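Long-range contacts in putative c-1-tetrahydrofolate synthase, cytoplasmic (Leishmania major, PDB 4A26), which probably catalyses the NAD(P)-dependent oxidation of methylenetetrahydrofolate and the hydrolysis of the resulting methenyl form, two steps of one-carbon metabolism: residues Ser20-Lys25 with Leu285-Leu290; Gln56-Ala61 with Met280-Leu285; Val169-Ser174 with Val214-Gly219; Glu227-Gly232 with Ala265-Ile270. One frame throughout, in Å; residues are numbered along the deposited sequence.

Contact 1 (Ser20-Lys25 with Leu285-Leu290)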
loop_
_atom_site.group_PDB
_atom_site.type_symbol
_atom_site.label_atom_id
_atom_site.label_comp_id
_atom_site.label_asym_id
_atom_site.label_seq_id
_atom_site.Cartn_x
_atom_site.Cartn_y
_atom_site.Cartn_z
ATOM N N SER A 20 14.421 -23.380 -13.630
ATOM C CA SER A 20 14.150 -24.438 -14.608
ATOM C C SER A 20 12.794 -24.249 -15.282
ATOM O O SER A 20 12.666 -24.424 -16.493
ATOM C CB SER A 20 14.197 -25.811 -13.937
ATOM O OG SER A 20 13.773 -26.826 -14.831
ATOM N N GLU A 21 11.786 -23.902 -14.488
ATOM C CA GLU A 21 10.444 -23.651 -15.008
ATOM C C GLU A 21 10.423 -22.452 -15.952
ATOM O O GLU A 21 9.795 -22.507 -17.014
ATOM C CB GLU A 21 9.463 -23.431 -13.860
ATOM C CG GLU A 21 9.187 -24.690 -13.064
ATOM C CD GLU A 21 8.662 -24.414 -11.669
ATOM O OE1 GLU A 21 8.185 -23.289 -11.398
ATOM O OE2 GLU A 21 8.724 -25.340 -10.834
ATOM N N LEU A 22 11.105 -21.375 -15.563
ATOM C CA LEU A 22 11.224 -20.189 -16.410
ATOM C C LEU A 22 11.932 -20.521 -17.717
ATOM O O LEU A 22 11.503 -20.090 -18.788
ATOM C CB LEU A 22 11.991 -19.077 -15.688
ATOM C CG LEU A 22 11.268 -18.426 -14.508
ATOM C CD1 LEU A 22 12.257 -17.676 -13.630
ATOM C CD2 LEU A 22 10.162 -17.499 -14.997
ATOM N N LYS A 23 13.017 -21.287 -17.618
ATOM C CA LYS A 23 13.767 -21.727 -18.792
ATOM C C LYS A 23 12.832 -22.392 -19.798
ATOM O O LYS A 23 12.828 -22.034 -20.976
ATOM C CB LYS A 23 14.884 -22.696 -18.382
ATOM C CG LYS A 23 15.891 -23.023 -19.480
ATOM C CD LYS A 23 16.736 -24.242 -19.115
ATOM C CE LYS A 23 17.718 -24.585 -20.223
ATOM N NZ LYS A 23 18.192 -26.001 -20.157
ATOM N N ASP A 24 12.032 -23.344 -19.320
ATOM C CA ASP A 24 11.065 -24.052 -20.166
ATOM C C ASP A 24 10.009 -23.115 -20.751
ATOM O O ASP A 24 9.711 -23.184 -21.943
ATOM C CB ASP A 24 10.381 -25.180 -19.381
ATOM C CG ASP A 24 11.296 -26.374 -19.137
ATOM O OD1 ASP A 24 12.488 -26.314 -19.502
ATOM O OD2 ASP A 24 10.814 -27.380 -18.576
ATOM N N LYS A 25 9.449 -22.242 -19.915
ATOM C CA LYS A 25 8.438 -21.277 -20.369
ATOM C C LYS A 25 8.986 -20.369 -21.469
ATOM O O LYS A 25 8.358 -20.208 -22.517
ATOM C CB LYS A 25 7.923 -20.429 -19.202
ATOM C CG LYS A 25 6.996 -21.179 -18.254
ATOM C CD LYS A 25 6.613 -20.313 -17.065
ATOM C CE LYS A 25 5.895 -21.115 -15.988
ATOM N NZ LYS A 25 5.600 -20.271 -14.792
ATOM N N LEU A 285 12.934 -11.762 -9.869
ATOM C CA LEU A 285 13.222 -10.722 -10.861
ATOM C C LEU A 285 13.059 -11.253 -12.282
ATOM O O LEU A 285 12.596 -10.533 -13.162
ATOM C CB LEU A 285 14.631 -10.154 -10.673
ATOM C CG LEU A 285 15.129 -9.197 -11.754
ATOM C CD1 LEU A 285 14.233 -7.978 -11.845
ATOM C CD2 LEU A 285 16.572 -8.795 -11.481
ATOM N N LEU A 286 13.443 -12.508 -12.506
ATOM C CA LEU A 286 13.281 -13.128 -13.825
ATOM C C LEU A 286 11.812 -13.426 -14.129
ATOM O O LEU A 286 11.359 -13.231 -15.258
ATOM C CB LEU A 286 14.112 -14.406 -13.942
ATOM C CG LEU A 286 15.631 -14.231 -13.985
ATOM C CD1 LEU A 286 16.320 -15.593 -14.042
ATOM C CD2 LEU A 286 16.042 -13.379 -15.170
ATOM N N GLU A 287 11.073 -13.887 -13.121
ATOM C CA GLU A 287 9.644 -14.167 -13.291
ATOM C C GLU A 287 8.867 -12.890 -13.594
ATOM O O GLU A 287 8.036 -12.860 -14.506
ATOM C CB GLU A 287 9.060 -14.860 -12.059
ATOM C CG GLU A 287 7.639 -15.369 -12.280
ATOM C CD GLU A 287 7.435 -16.781 -11.778
ATOM O OE1 GLU A 287 7.617 -17.017 -10.563
ATOM O OE2 GLU A 287 7.086 -17.657 -12.603
ATOM N N ASN A 288 9.145 -11.844 -12.820
ATOM C CA ASN A 288 8.635 -10.513 -13.106
ATOM C C ASN A 288 8.895 -10.136 -14.562
ATOM O O ASN A 288 8.003 -9.656 -15.251
ATOM C CB ASN A 288 9.274 -9.479 -12.164
ATOM C CG ASN A 288 8.523 -9.337 -10.832
ATOM O OD1 ASN A 288 7.704 -10.183 -10.465
ATOM N ND2 ASN A 288 8.813 -8.259 -10.105
ATOM N N THR A 289 10.116 -10.382 -15.030
ATOM C CA THR A 289 10.513 -10.033 -16.397
ATOM C C THR A 289 9.849 -10.910 -17.452
ATOM O O THR A 289 9.651 -10.467 -18.584
ATOM C CB THR A 289 12.034 -10.130 -16.581
ATOM O OG1 THR A 289 12.691 -9.474 -15.492
ATOM C CG2 THR A 289 12.458 -9.479 -17.891
ATOM N N LEU A 290 9.520 -12.151 -17.096
ATOM C CA LEU A 290 8.770 -13.026 -17.998
ATOM C C LEU A 290 7.367 -12.457 -18.193
ATOM O O LEU A 290 6.933 -12.256 -19.323
ATOM C CB LEU A 290 8.688 -14.459 -17.455
ATOM C CG LEU A 290 8.484 -15.602 -18.463
ATOM C CD1 LEU A 290 8.010 -16.853 -17.737
ATOM C CD2 LEU A 290 7.514 -15.247 -19.562
#

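Contact 2 (Gln56-Ala61 with Met280-Leu285)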
loop_
_atom_site.group_PDB
_atom_site.type_symbol
_atom_site.label_atom_id
_atom_site.label_comp_id
_atom_site.label_asym_id
_atom_site.label_seq_id
_atom_site.Cartn_x
_atom_site.Cartn_y
_atom_site.Cartn_z
ATOM N N GLN A 56 26.196 -8.806 -12.449
ATOM C CA GLN A 56 26.664 -10.023 -13.119
ATOM C C GLN A 56 25.741 -11.187 -12.774
ATOM O O GLN A 56 25.220 -11.861 -13.663
ATOM C CB GLN A 56 28.104 -10.370 -12.712
ATOM C CG GLN A 56 29.181 -9.492 -13.339
ATOM C CD GLN A 56 30.547 -9.678 -12.685
ATOM O OE1 GLN A 56 30.924 -10.790 -12.305
ATOM N NE2 GLN A 56 31.295 -8.585 -12.552
ATOM N N LEU A 57 25.546 -11.410 -11.473
ATOM C CA LEU A 57 24.703 -12.503 -10.970
ATOM C C LEU A 57 23.296 -12.505 -11.561
ATOM O O LEU A 57 22.771 -13.562 -11.897
ATOM C CB LEU A 57 24.593 -12.452 -9.442
ATOM C CG LEU A 57 25.782 -12.938 -8.611
ATOM C CD1 LEU A 57 25.466 -12.764 -7.131
ATOM C CD2 LEU A 57 26.129 -14.391 -8.920
ATOM N N LYS A 58 22.681 -11.331 -11.668
ATOM C CA LYS A 58 21.354 -11.224 -12.276
ATOM C C LYS A 58 21.412 -11.624 -13.746
ATOM O O LYS A 58 20.549 -12.358 -14.220
ATOM C CB LYS A 58 20.796 -9.802 -12.151
ATOM C CG LYS A 58 20.445 -9.381 -10.733
ATOM C CD LYS A 58 20.045 -7.912 -10.679
ATOM C CE LYS A 58 19.932 -7.417 -9.246
ATOM N NZ LYS A 58 19.376 -6.032 -9.164
ATOM N N HIS A 59 22.436 -11.151 -14.454
ATOM C CA HIS A 59 22.571 -11.413 -15.888
ATOM C C HIS A 59 22.956 -12.857 -16.192
ATOM O O HIS A 59 22.623 -13.370 -17.259
ATOM C CB HIS A 59 23.566 -10.439 -16.539
ATOM C CG HIS A 59 23.060 -9.032 -16.627
ATOM N ND1 HIS A 59 21.768 -8.727 -17.002
ATOM C CD2 HIS A 59 23.671 -7.847 -16.397
ATOM C CE1 HIS A 59 21.603 -7.416 -16.993
ATOM N NE2 HIS A 59 22.742 -6.859 -16.627
ATOM N N LYS A 60 23.646 -13.510 -15.259
ATOM C CA LYS A 60 23.969 -14.933 -15.401
ATOM C C LYS A 60 22.693 -15.767 -15.243
ATOM O O LYS A 60 22.425 -16.659 -16.046
ATOM C CB LYS A 60 25.043 -15.362 -14.393
ATOM C CG LYS A 60 25.930 -16.527 -14.871
ATOM C CD LYS A 60 27.373 -16.391 -14.354
ATOM C CE LYS A 60 28.362 -17.305 -15.094
ATOM N NZ LYS A 60 28.487 -18.676 -14.501
ATOM N N ALA A 61 21.896 -15.454 -14.224
ATOM C CA ALA A 61 20.596 -16.097 -14.039
ATOM C C ALA A 61 19.721 -15.919 -15.281
ATOM O O ALA A 61 19.061 -16.859 -15.722
ATOM C CB ALA A 61 19.893 -15.536 -12.814
ATOM N N MET A 280 16.190 -16.533 -4.488
ATOM C CA MET A 280 14.754 -16.325 -4.718
ATOM C C MET A 280 14.502 -14.949 -5.320
ATOM O O MET A 280 13.744 -14.825 -6.279
ATOM C CB MET A 280 13.941 -16.449 -3.419
ATOM C CG MET A 280 13.670 -17.873 -2.952
ATOM S SD MET A 280 12.703 -18.889 -4.099
ATOM C CE MET A 280 11.238 -17.894 -4.355
ATOM N N THR A 281 15.131 -13.928 -4.741
ATOM C CA THR A 281 14.985 -12.544 -5.193
ATOM C C THR A 281 15.316 -12.404 -6.672
ATOM O O THR A 281 14.532 -11.831 -7.433
ATOM C CB THR A 281 15.893 -11.589 -4.378
ATOM O OG1 THR A 281 15.542 -11.662 -2.991
ATOM C CG2 THR A 281 15.751 -10.149 -4.863
ATOM N N ILE A 282 16.474 -12.935 -7.071
ATOM C CA ILE A 282 16.897 -12.921 -8.475
ATOM C C ILE A 282 15.967 -13.754 -9.353
ATOM O O ILE A 282 15.703 -13.392 -10.499
ATOM C CB ILE A 282 18.358 -13.416 -8.639
ATOM C CG1 ILE A 282 19.333 -12.347 -8.143
ATOM C CG2 ILE A 282 18.672 -13.749 -10.096
ATOM C CD1 ILE A 282 20.785 -12.746 -8.250
ATOM N N ALA A 283 15.475 -14.867 -8.816
ATOM C CA ALA A 283 14.522 -15.716 -9.536
ATOM C C ALA A 283 13.217 -14.962 -9.771
ATOM O O ALA A 283 12.672 -14.958 -10.881
ATOM C CB ALA A 283 14.259 -16.986 -8.760
ATOM N N MET A 284 12.732 -14.320 -8.712
ATOM C CA MET A 284 11.550 -13.462 -8.784
ATOM C C MET A 284 11.715 -12.283 -9.749
ATOM O O MET A 284 10.744 -11.855 -10.376
ATOM C CB MET A 284 11.180 -12.955 -7.386
ATOM C CG MET A 284 9.798 -13.351 -6.908
ATOM S SD MET A 284 9.426 -15.107 -6.727
ATOM C CE MET A 284 9.293 -15.672 -8.415
ATOM N N LEU A 285 12.934 -11.762 -9.869
ATOM C CA LEU A 285 13.222 -10.722 -10.861
ATOM C C LEU A 285 13.059 -11.253 -12.282
ATOM O O LEU A 285 12.596 -10.533 -13.162
ATOM C CB LEU A 285 14.631 -10.154 -10.673
ATOM C CG LEU A 285 15.129 -9.197 -11.754
ATOM C CD1 LEU A 285 14.233 -7.978 -11.845
ATOM C CD2 LEU A 285 16.572 -8.795 -11.481
#

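Contact 3 (Val169-Ser174 with Val214-Gly219)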
loop_
_atom_site.group_PDB
_atom_site.type_symbol
_atom_site.label_atom_id
_atom_site.label_comp_id
_atom_site.label_asym_id
_atom_site.label_seq_id
_atom_site.Cartn_x
_atom_site.Cartn_y
_atom_site.Cartn_z
ATOM N N VAL A 169 2.761 -12.107 11.530
ATOM C CA VAL A 169 3.484 -10.948 12.029
ATOM C C VAL A 169 4.675 -10.676 11.120
ATOM O O VAL A 169 5.490 -11.556 10.885
ATOM C CB VAL A 169 3.959 -11.160 13.472
ATOM C CG1 VAL A 169 4.832 -10.003 13.926
ATOM C CG2 VAL A 169 2.758 -11.327 14.397
ATOM N N VAL A 170 4.742 -9.459 10.591
ATOM C CA VAL A 170 5.886 -9.007 9.817
ATOM C C VAL A 170 6.719 -8.109 10.711
ATOM O O VAL A 170 6.283 -7.016 11.076
ATOM C CB VAL A 170 5.456 -8.220 8.561
ATOM C CG1 VAL A 170 6.683 -7.764 7.770
ATOM C CG2 VAL A 170 4.528 -9.062 7.688
ATOM N N LEU A 171 7.902 -8.585 11.091
ATOM C CA LEU A 171 8.846 -7.779 11.854
ATOM C C LEU A 171 9.572 -6.847 10.894
ATOM O O LEU A 171 10.450 -7.273 10.153
ATOM C CB LEU A 171 9.852 -8.661 12.599
ATOM C CG LEU A 171 9.272 -9.687 13.576
ATOM C CD1 LEU A 171 10.390 -10.478 14.211
ATOM C CD2 LEU A 171 8.425 -9.028 14.645
ATOM N N GLY A 172 9.182 -5.573 10.906
ATOM C CA GLY A 172 9.813 -4.552 10.070
ATOM C C GLY A 172 8.859 -4.001 9.029
ATOM O O GLY A 172 8.053 -4.743 8.467
ATOM N N ARG A 173 8.973 -2.700 8.769
ATOM C CA ARG A 173 8.066 -1.976 7.874
ATOM C C ARG A 173 8.813 -1.297 6.720
ATOM O O ARG A 173 8.330 -0.329 6.140
ATOM C CB ARG A 173 7.267 -0.941 8.672
ATOM C CG ARG A 173 8.110 0.039 9.474
ATOM C CD ARG A 173 7.244 1.110 10.118
ATOM N NE ARG A 173 7.976 1.920 11.086
ATOM C CZ ARG A 173 7.437 2.899 11.808
ATOM N NH1 ARG A 173 6.152 3.216 11.672
ATOM N NH2 ARG A 173 8.186 3.574 12.673
ATOM N N SER A 174 9.987 -1.824 6.383
ATOM C CA SER A 174 10.827 -1.254 5.339
ATOM C C SER A 174 10.136 -1.311 3.987
ATOM O O SER A 174 9.436 -2.273 3.684
ATOM C CB SER A 174 12.150 -2.014 5.268
ATOM O OG SER A 174 11.931 -3.401 5.090
ATOM N N VAL A 214 5.627 -15.930 10.521
ATOM C CA VAL A 214 6.492 -14.862 11.015
ATOM C C VAL A 214 7.528 -14.513 9.962
ATOM O O VAL A 214 8.239 -15.393 9.458
ATOM C CB VAL A 214 7.243 -15.259 12.299
ATOM C CG1 VAL A 214 8.124 -14.110 12.762
ATOM C CG2 VAL A 214 6.270 -15.667 13.398
ATOM N N ILE A 215 7.612 -13.224 9.641
ATOM C CA ILE A 215 8.566 -12.727 8.663
ATOM C C ILE A 215 9.535 -11.820 9.407
ATOM O O ILE A 215 9.153 -10.748 9.879
ATOM C CB ILE A 215 7.861 -11.959 7.521
ATOM C CG1 ILE A 215 6.623 -12.716 7.028
ATOM C CG2 ILE A 215 8.804 -11.751 6.354
ATOM C CD1 ILE A 215 6.914 -14.113 6.540
ATOM N N ALA A 216 10.779 -12.275 9.541
ATOM C CA ALA A 216 11.810 -11.523 10.245
ATOM C C ALA A 216 12.579 -10.644 9.262
ATOM O O ALA A 216 13.450 -11.128 8.532
ATOM C CB ALA A 216 12.747 -12.468 10.962
ATOM N N ALA A 217 12.248 -9.354 9.250
ATOM C CA ALA A 217 12.805 -8.410 8.283
ATOM C C ALA A 217 13.345 -7.136 8.923
ATOM O O ALA A 217 13.493 -6.124 8.242
ATOM C CB ALA A 217 11.748 -8.057 7.243
ATOM N N MET A 218 13.648 -7.172 10.217
ATOM C CA MET A 218 14.119 -5.968 10.914
ATOM C C MET A 218 15.560 -5.630 10.548
ATOM O O MET A 218 15.905 -4.458 10.449
ATOM C CB MET A 218 13.975 -6.109 12.437
ATOM C CG MET A 218 12.541 -5.997 12.935
ATOM S SD MET A 218 12.094 -4.377 13.602
ATOM C CE MET A 218 12.672 -3.255 12.323
ATOM N N GLY A 219 16.380 -6.660 10.344
ATOM C CA GLY A 219 17.805 -6.499 10.029
ATOM C C GLY A 219 18.723 -6.503 11.244
ATOM O O GLY A 219 19.832 -5.970 11.186
#

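Contact 4 (Glu227-Gly232 with Ala265-Ile270)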
loop_
_atom_site.group_PDB
_atom_site.type_symbol
_atom_site.label_atom_id
_atom_site.label_comp_id
_atom_site.label_asym_id
_atom_site.label_seq_id
_atom_site.Cartn_x
_atom_site.Cartn_y
_atom_site.Cartn_z
ATOM N N GLU A 227 11.624 -19.116 21.648
ATOM C CA GLU A 227 10.474 -19.250 22.544
ATOM C C GLU A 227 9.321 -18.300 22.210
ATOM O O GLU A 227 8.192 -18.530 22.647
ATOM C CB GLU A 227 10.889 -19.044 24.003
ATOM C CG GLU A 227 11.487 -17.673 24.306
ATOM C CD GLU A 227 11.124 -17.167 25.687
ATOM O OE1 GLU A 227 9.917 -17.027 25.977
ATOM O OE2 GLU A 227 12.044 -16.900 26.481
ATOM N N TRP A 228 9.599 -17.234 21.461
ATOM C CA TRP A 228 8.556 -16.289 21.056
ATOM C C TRP A 228 7.736 -16.841 19.897
ATOM O O TRP A 228 6.630 -16.371 19.633
ATOM C CB TRP A 228 9.154 -14.941 20.642
ATOM C CG TRP A 228 10.027 -14.289 21.682
ATOM C CD1 TRP A 228 10.048 -14.545 23.021
ATOM C CD2 TRP A 228 10.984 -13.248 21.457
ATOM N NE1 TRP A 228 10.974 -13.745 23.641
ATOM C CE2 TRP A 228 11.563 -12.938 22.706
ATOM C CE3 TRP A 228 11.412 -12.553 20.321
ATOM C CZ2 TRP A 228 12.547 -11.960 22.853
ATOM C CZ3 TRP A 228 12.391 -11.585 20.465
ATOM C CH2 TRP A 228 12.949 -11.296 21.725
ATOM N N ILE A 229 8.286 -17.831 19.202
ATOM C CA ILE A 229 7.639 -18.414 18.034
ATOM C C ILE A 229 6.588 -19.413 18.495
ATOM O O ILE A 229 6.865 -20.253 19.346
ATOM C CB ILE A 229 8.664 -19.138 17.113
ATOM C CG1 ILE A 229 9.867 -18.232 16.808
ATOM C CG2 ILE A 229 7.997 -19.604 15.827
ATOM C CD1 ILE A 229 9.516 -16.793 16.499
ATOM N N LYS A 230 5.385 -19.311 17.938
ATOM C CA LYS A 230 4.302 -20.228 18.266
ATOM C C LYS A 230 4.654 -21.632 17.797
ATOM O O LYS A 230 5.162 -21.822 16.690
ATOM C CB LYS A 230 3.004 -19.771 17.603
ATOM C CG LYS A 230 1.769 -20.619 17.905
ATOM C CD LYS A 230 0.633 -20.258 16.947
ATOM C CE LYS A 230 -0.636 -21.050 17.232
ATOM N NZ LYS A 230 -1.708 -20.727 16.249
ATOM N N GLU A 231 4.365 -22.614 18.643
ATOM C CA GLU A 231 4.663 -24.011 18.345
ATOM C C GLU A 231 3.923 -24.450 17.076
ATOM O O GLU A 231 2.695 -24.484 17.052
ATOM C CB GLU A 231 4.270 -24.884 19.540
ATOM C CG GLU A 231 5.015 -26.191 19.652
ATOM C CD GLU A 231 4.779 -26.871 20.987
ATOM O OE1 GLU A 231 4.850 -26.180 22.026
ATOM O OE2 GLU A 231 4.514 -28.094 21.002
ATOM N N GLY A 232 4.683 -24.757 16.025
ATOM C CA GLY A 232 4.130 -25.164 14.727
ATOM C C GLY A 232 4.135 -24.064 13.673
ATOM O O GLY A 232 3.662 -24.268 12.554
ATOM N N ALA A 265 13.297 -25.948 17.366
ATOM C CA ALA A 265 12.657 -26.800 18.372
ATOM C C ALA A 265 11.146 -26.543 18.495
ATOM O O ALA A 265 10.409 -27.408 18.975
ATOM C CB ALA A 265 13.338 -26.618 19.723
ATOM N N ARG A 266 10.696 -25.365 18.056
ATOM C CA ARG A 266 9.286 -24.964 18.169
ATOM C C ARG A 266 8.557 -24.830 16.828
ATOM O O ARG A 266 7.387 -25.190 16.727
ATOM C CB ARG A 266 9.178 -23.648 18.941
ATOM C CG ARG A 266 9.044 -23.825 20.438
ATOM C CD ARG A 266 9.033 -22.493 21.150
ATOM N NE ARG A 266 8.203 -22.528 22.354
ATOM C CZ ARG A 266 6.925 -22.148 22.424
ATOM N NH1 ARG A 266 6.278 -21.690 21.360
ATOM N NH2 ARG A 266 6.281 -22.225 23.583
ATOM N N ALA A 267 9.239 -24.309 15.812
ATOM C CA ALA A 267 8.631 -24.102 14.494
ATOM C C ALA A 267 8.379 -25.417 13.759
ATOM O O ALA A 267 9.010 -26.431 14.046
ATOM C CB ALA A 267 9.515 -23.193 13.642
ATOM N N ALA A 268 7.441 -25.384 12.815
ATOM C CA ALA A 268 7.222 -26.493 11.888
ATOM C C ALA A 268 8.029 -26.274 10.609
ATOM O O ALA A 268 8.561 -27.226 10.031
ATOM C CB ALA A 268 5.743 -26.632 11.563
ATOM N N TRP A 269 8.102 -25.019 10.167
ATOM C CA TRP A 269 8.899 -24.644 9.006
ATOM C C TRP A 269 9.742 -23.409 9.310
ATOM O O TRP A 269 9.301 -22.507 10.019
ATOM C CB TRP A 269 7.994 -24.355 7.810
ATOM C CG TRP A 269 7.325 -25.561 7.251
ATOM C CD1 TRP A 269 6.125 -26.090 7.638
ATOM C CD2 TRP A 269 7.812 -26.397 6.190
ATOM N NE1 TRP A 269 5.838 -27.206 6.881
ATOM C CE2 TRP A 269 6.855 -27.414 5.986
ATOM C CE3 TRP A 269 8.964 -26.385 5.394
ATOM C CZ2 TRP A 269 7.014 -28.410 5.022
ATOM C CZ3 TRP A 269 9.122 -27.378 4.430
ATOM C CH2 TRP A 269 8.151 -28.377 4.255
ATOM N N ILE A 270 10.951 -23.376 8.760
ATOM C CA ILE A 270 11.843 -22.234 8.918
ATOM C C ILE A 270 12.794 -22.134 7.720
ATOM O O ILE A 270 13.117 -23.142 7.095
ATOM C CB ILE A 270 12.627 -22.335 10.249
ATOM C CG1 ILE A 270 13.409 -21.055 10.531
ATOM C CG2 ILE A 270 13.564 -23.525 10.236
ATOM C CD1 ILE A 270 13.696 -20.856 12.000
#

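Contact 1 (Ser20-Lys25 with Leu285-Leu290)
L22 fits against the helical surface made by L286, E287 and L290, and its two methyl branches divide the work. CD1 lies on L286 CB at 3.8 Å, while CD2 reaches L290 CD1 at 3.5 Å and also rests against the backbone at E287 CA. With CG of L22 beside its own backbone N (chi1 -69°), the branched end is directed into this surface; L22 and L290 lie alongside, running in opposing senses. One turn later K25 lies over L290. Its extended chain runs roughly perpendicular to that leucine, CD against CD1 at 3.8 Å, and carries the ammonium to the carboxylate of E287, whose chain bends at chi2; NZ to OE2 of 3.7 Å makes only a long salt bridge. Farther out, E21 pairs with R158, L22 meets V65, and L286 packs on A61 and A62. The segment axes are 10.6 Å apart and 23° from parallel. The packing is mainly apolar: leucines meet, no hydrogen bond links the segments, and a loose ionic pair lies at the exposed side. It joins helix 11-32 to helix 279-297, and the return of a C-terminal helix onto the N-terminal catalytic part is typical of the methylenetetrahydrofolate dehydrogenase/cyclohydrolase fold.

Contact 2 (Gln56-Ala61 with Met280-Leu285)
K58 and I282, whose CA atoms come within 6.1 Å, mark the closest pass of two helical segments that are inclined at 56° with an axis separation of 9.9 Å. Around that point I282 behaves as the central side chain, spreading its branches over three residues of the facing helix. CG2 points at the methyl of A61 (CG2 to CB 3.5 Å), a small group consistent with close packing here. In the other direction CD1 meets L57 CB at 4.0 Å, close to the backbone N of K58. CG1, which is anti to the carbonyl carbon (chi1 -74°), carries that tip toward L57, and CG1 itself faces K58 CG at 4.1 Å. The aliphatic part of K58 then continues over L285, lying athwart it: CD sits 3.7 Å from L285 CD2, the one branch of that leucine engaged here. Because the lysine chain is extended beyond CG, its NZ passes clear of the leucine and makes a weak hydrogen bond with OE1 of Q102. Next to I282, T281 turns to T148 of helix 147-159, to which its hydroxyl is hydrogen-bonded. K58 fits the lysine of the family's Y-x-x-x-K motif, consistent with a place at the folate site. No hydrogen bond or salt bridge crosses between the segments, so the contact rests on dispersion and on the exclusion of water from methyl and methylene groups, with the lysine's carbon chain serving as a hydrophobic surface while its nitrogen is directed to a polar partner.

Contact 3 (Val169-Ser174 with Val214-Gly219)
The amide N of L171 donates to I215 O at 2.8 Å, the shortest of three hydrogen bonds that zip two parallel strands together. Before it, I215 N binds V169 O at 3.0 Å, an oxygen that also receives a CA-H contact from V214; after it, A217 N binds L171 O at 2.9 Å, though bent to 135° at the hydrogen. M218 N lies near L171 O as well, but at too poor an angle to count as a bond. V169 pairs with V214, V170 with I215 and L171 with A216. The V170 and I215 side chains share a face covered by helix 178-187, whereas V169, L171 and V214 meet helix 201-209 on the other. Past the strand ends M218 folds back: its CG, set beside the backbone N by chi1, comes to 3.8 Å from L171 CB, and the bends at chi2 and chi3 bring CE to 3.9 Å from G172 CA. G172 takes a positive phi (115°), a glycine conformation that turns the chain out of the strand. R173 then reaches N189 of the second subunit, and S174 OG bonds G178 N at the start of helix 178-187. In this Rossmann-type domain such strand ends usually border the dinucleotide site. The chemistry implies a sheet core whose buried backbone amides are satisfied strand to strand, while the side chains on both faces pack largely by apolar contact.

Contact 4 (Glu227-Gly232 with Ala265-Ile270)
R266 lays its side chain along the backbone of 227-232 and brings its guanidinium against the loop. Chi1 and an extended chi2 set CD within 3.8 Å of E227 CA; the bend at chi3 (148°), with chi4, turns NH1 toward I229 O. NH1 donates there in a weak hydrogen bond of poor angle (130° at the hydrogen), its detail doubtful. Oxygens lie on the two faces of the flat group: E227 O 3.8 Å above the centre of one, E231 OE1 more distantly over the opposite. That carboxylate gets there with CG anti to its backbone N (chi1 -155°) and an extended chain beyond, yet OE1 is 4.5 Å from NH2 and well out of plane, so its effect is probably electrostatic alone. The backbone of R266 does the firmer work, its O accepting from G232 N at 2.8 Å and meeting E231 CA-H. The A268 methyl approaches G232 O at 3.3 Å, and I229 CG2 lies near A267 CB. K230 forms a salt bridge with D212. Segment 227-232 belongs to the loop from strand 213-216 to strand 234-237, with W228 packed on helix 201-209; 265-270 leads from helix 260-263 into strand 269-271. Backbone bonds of A268 and W269 to A233 continue the pairing into the parallel sheet, where strand 269-271 lies between strands 234-237 and 7-8.

How the contacts relate
From the N terminus, helix 11-32 opens the widest loop, closed when helix 279-297 returns as contact 1. Contact 2 opens on helix 49-64 and closes on the same final helix, nested within contact 1; the two share L285 and touch where L286 CD1 meets A61 O at 3.5 Å. Both tie the N-terminal catalytic part to the last helix of the NAD(P)-binding part. Inside both loops, contacts 3 and 4 follow in series: 169-174 with 214-219 closes before 227-232 opens. They reach one parallel sheet, their centres about 16 Å apart, while contacts 2 and 3 lie on opposite sides of the chain's centre. None cross.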